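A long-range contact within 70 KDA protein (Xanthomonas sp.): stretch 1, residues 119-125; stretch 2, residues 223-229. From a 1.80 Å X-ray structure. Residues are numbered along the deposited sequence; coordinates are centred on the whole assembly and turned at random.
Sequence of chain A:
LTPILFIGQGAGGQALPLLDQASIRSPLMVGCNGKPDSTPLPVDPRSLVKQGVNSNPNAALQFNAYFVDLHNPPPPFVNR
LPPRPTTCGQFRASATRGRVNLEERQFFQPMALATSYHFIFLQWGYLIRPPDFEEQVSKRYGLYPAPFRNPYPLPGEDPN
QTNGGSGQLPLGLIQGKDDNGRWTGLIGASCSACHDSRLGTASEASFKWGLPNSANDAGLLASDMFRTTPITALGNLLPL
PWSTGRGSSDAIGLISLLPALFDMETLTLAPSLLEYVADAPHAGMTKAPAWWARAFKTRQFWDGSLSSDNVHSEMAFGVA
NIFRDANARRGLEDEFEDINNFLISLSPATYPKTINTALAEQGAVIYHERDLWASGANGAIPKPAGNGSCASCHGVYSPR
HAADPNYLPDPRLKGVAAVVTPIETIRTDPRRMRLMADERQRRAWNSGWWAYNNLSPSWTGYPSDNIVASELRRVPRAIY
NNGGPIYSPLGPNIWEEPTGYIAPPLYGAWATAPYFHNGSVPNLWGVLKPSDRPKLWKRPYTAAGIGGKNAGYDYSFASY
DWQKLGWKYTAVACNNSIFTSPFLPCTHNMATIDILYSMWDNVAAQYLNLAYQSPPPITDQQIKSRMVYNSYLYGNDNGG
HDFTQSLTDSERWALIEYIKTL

Stretch 1, residues 119-125: FIFLQWG
Stretch 2, residues 223-229: SDMFRTT

A single hydrogen bond joins these two stretches, and its acceptor is a main-chain carbonyl rather than a side chain. Arg227 NH2 donates to Gln123 O at 3.1 Å, with an N-H...acceptor angle of 146°. The carbonyl lies at the edge of the guanidinium, near its plane, where the N-H groups point. Arg227 NH2 also forms a salt bridge with Asp224 OD1, again at 3.1 Å, which ties the arginine to its own stretch. Arg227 reaches this position with chi1 to chi4 of -60°, -165°, -65° and -73°. Arg227 NH1 makes a weak bond to Ser223 OG, 3.0 Å.

Residues 120-124 have helical phi/psi without the regular bonds. A type I turn runs from Leu122 to Gly125, closed by Gly125 N to Leu122 O at 3.0 Å. Gly125 has phi/psi 96/16, where a CB would jam against the preceding carbonyl O. In stretch 2, a helix that begins earlier in the chain runs through Ser223, Asp224 and Met225, and Thr228 has phi/psi -86/171. The chains run in opposite senses: Gln123 CA lies 6.0 Å from Asp224 CA, and Ile120 CA 7.4 Å from Thr228 CA.

The CA-to-CB bond of Gln123 (chi1 m, chi2 p, chi3 45°) points toward stretch 2, and the side chain packs along its length against Asp224, Arg227 and Thr228. Gln123 CG is 3.7 Å from Asp224 O and 3.9 Å from Arg227 CB. Gln123 OE1 lies 3.7 Å from Thr228 CG2, a van der Waals contact.

Ile120 (t, t) supplies the apolar contact, with Ile120 CD1 3.7 Å from Met225 SD. The CA-to-CB bond of Met225 (m, m, chi3 -148°) points away, but its end comes nearer. Trp124 (m, chi2 -16°) does likewise: Trp124 CD1 sits 3.5 Å from Asp224 OD2, which meets the ring edge. Thr228 (p) bonds back through Thr228 OG1 to Met225 O, 2.6 Å.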

# COMPACT_ATOMS: atom_id res chain seq x y z
N PHE A 119 -4.13 -4.69 -28.54
CA PHE A 119 -3.24 -5.64 -29.29
C PHE A 119 -2.10 -6.17 -28.43
O PHE A 119 -1.15 -6.73 -28.94
CB PHE A 119 -2.74 -5.03 -30.64
CG PHE A 119 -3.83 -4.98 -31.69
CD1 PHE A 119 -4.14 -6.10 -32.47
CD2 PHE A 119 -4.62 -3.86 -31.86
CE1 PHE A 119 -5.18 -6.08 -33.43
CE2 PHE A 119 -5.67 -3.82 -32.82
CZ PHE A 119 -5.95 -4.93 -33.61
N ILE A 120 -2.14 -5.93 -27.11
CA ILE A 120 -0.97 -6.28 -26.30
C ILE A 120 -0.68 -7.79 -26.30
O ILE A 120 0.36 -8.17 -25.87
CB ILE A 120 -1.16 -5.84 -24.79
CG1 ILE A 120 0.20 -5.67 -24.07
CG2 ILE A 120 -2.18 -6.72 -24.08
CD1 ILE A 120 0.04 -4.66 -22.96
N PHE A 121 -1.60 -8.66 -26.68
CA PHE A 121 -1.23 -10.10 -26.87
C PHE A 121 -0.01 -10.19 -27.83
O PHE A 121 0.73 -11.17 -27.77
CB PHE A 121 -2.40 -10.94 -27.45
CG PHE A 121 -2.97 -10.41 -28.72
CD1 PHE A 121 -2.43 -10.81 -29.96
CD2 PHE A 121 -4.06 -9.51 -28.69
CE1 PHE A 121 -2.98 -10.32 -31.11
CE2 PHE A 121 -4.59 -8.99 -29.85
CZ PHE A 121 -4.04 -9.36 -31.07
N LEU A 122 0.17 -9.22 -28.76
CA LEU A 122 1.36 -9.25 -29.64
C LEU A 122 2.61 -9.28 -28.80
O LEU A 122 3.52 -10.06 -29.09
CB LEU A 122 1.45 -8.08 -30.62
CG LEU A 122 0.35 -8.10 -31.67
CD1 LEU A 122 0.38 -6.79 -32.46
CD2 LEU A 122 0.47 -9.35 -32.57
N GLN A 123 2.65 -8.46 -27.73
CA GLN A 123 3.79 -8.40 -26.84
C GLN A 123 3.94 -9.65 -25.99
O GLN A 123 5.00 -9.91 -25.40
CB GLN A 123 3.69 -7.14 -25.90
CG GLN A 123 4.16 -5.86 -26.65
CD GLN A 123 3.26 -5.49 -27.80
OE1 GLN A 123 1.99 -5.51 -27.70
NE2 GLN A 123 3.89 -5.20 -28.95
N TRP A 124 2.88 -10.42 -25.87
CA TRP A 124 3.02 -11.72 -25.14
C TRP A 124 3.57 -12.77 -26.09
O TRP A 124 3.82 -13.89 -25.66
CB TRP A 124 1.66 -12.25 -24.75
CG TRP A 124 0.78 -11.33 -23.93
CD1 TRP A 124 1.16 -10.19 -23.23
CD2 TRP A 124 -0.64 -11.47 -23.74
NE1 TRP A 124 0.10 -9.61 -22.65
CE2 TRP A 124 -1.03 -10.35 -22.88
CE3 TRP A 124 -1.60 -12.38 -24.15
CZ2 TRP A 124 -2.35 -10.15 -22.46
CZ3 TRP A 124 -2.94 -12.15 -23.78
CH2 TRP A 124 -3.30 -11.09 -22.91
N GLY A 125 3.67 -12.47 -27.39
CA GLY A 125 4.14 -13.46 -28.37
C GLY A 125 3.02 -14.21 -29.09
O GLY A 125 3.31 -15.18 -29.78
N SER A 223 6.88 -3.79 -18.40
CA SER A 223 7.71 -4.36 -19.48
C SER A 223 6.91 -4.52 -20.76
O SER A 223 7.36 -4.02 -21.87
CB SER A 223 8.28 -5.71 -19.03
OG SER A 223 9.05 -6.21 -20.08
N ASP A 224 5.74 -5.17 -20.67
CA ASP A 224 4.89 -5.30 -21.85
C ASP A 224 4.56 -3.93 -22.44
O ASP A 224 4.64 -3.73 -23.66
CB ASP A 224 3.60 -6.09 -21.62
CG ASP A 224 3.86 -7.57 -21.28
OD1 ASP A 224 4.99 -8.08 -21.45
OD2 ASP A 224 2.88 -8.22 -20.87
N MET A 225 4.09 -3.02 -21.58
CA MET A 225 3.56 -1.73 -22.09
C MET A 225 4.65 -0.93 -22.78
O MET A 225 4.40 -0.21 -23.80
CB MET A 225 3.01 -0.93 -20.89
CG MET A 225 1.79 -1.55 -20.26
SD MET A 225 0.47 -1.36 -21.40
CE MET A 225 -0.88 -1.21 -20.24
N PHE A 226 5.86 -1.09 -22.27
CA PHE A 226 7.02 -0.35 -22.73
C PHE A 226 7.25 -0.69 -24.21
O PHE A 226 7.74 0.17 -24.95
CB PHE A 226 8.32 -0.60 -21.89
CG PHE A 226 9.56 0.02 -22.54
CD1 PHE A 226 9.70 1.40 -22.57
CD2 PHE A 226 10.54 -0.76 -23.18
CE1 PHE A 226 10.80 1.99 -23.20
CE2 PHE A 226 11.62 -0.17 -23.83
CZ PHE A 226 11.75 1.19 -23.83
N ARG A 227 6.89 -1.91 -24.63
CA ARG A 227 7.15 -2.35 -26.01
C ARG A 227 6.02 -2.01 -26.95
O ARG A 227 6.04 -2.39 -28.10
CB ARG A 227 7.42 -3.86 -26.08
CG ARG A 227 8.64 -4.29 -25.25
CD ARG A 227 9.10 -5.70 -25.61
NE ARG A 227 8.14 -6.73 -25.29
CZ ARG A 227 7.86 -7.15 -24.04
NH1 ARG A 227 8.43 -6.63 -22.94
NH2 ARG A 227 6.97 -8.11 -23.88
N THR A 228 4.97 -1.33 -26.46
CA THR A 228 3.95 -0.84 -27.34
C THR A 228 4.27 0.55 -27.93
O THR A 228 5.22 1.21 -27.49
CB THR A 228 2.57 -0.79 -26.60
OG1 THR A 228 2.56 0.28 -25.64
CG2 THR A 228 2.20 -2.19 -26.00
N THR A 229 3.47 1.01 -28.90
CA THR A 229 3.69 2.35 -29.50
C THR A 229 3.76 3.47 -28.46
O THR A 229 2.82 3.65 -27.67
CB THR A 229 2.64 2.68 -30.58
OG1 THR A 229 2.77 1.67 -31.56
CG2 THR A 229 2.87 4.05 -31.26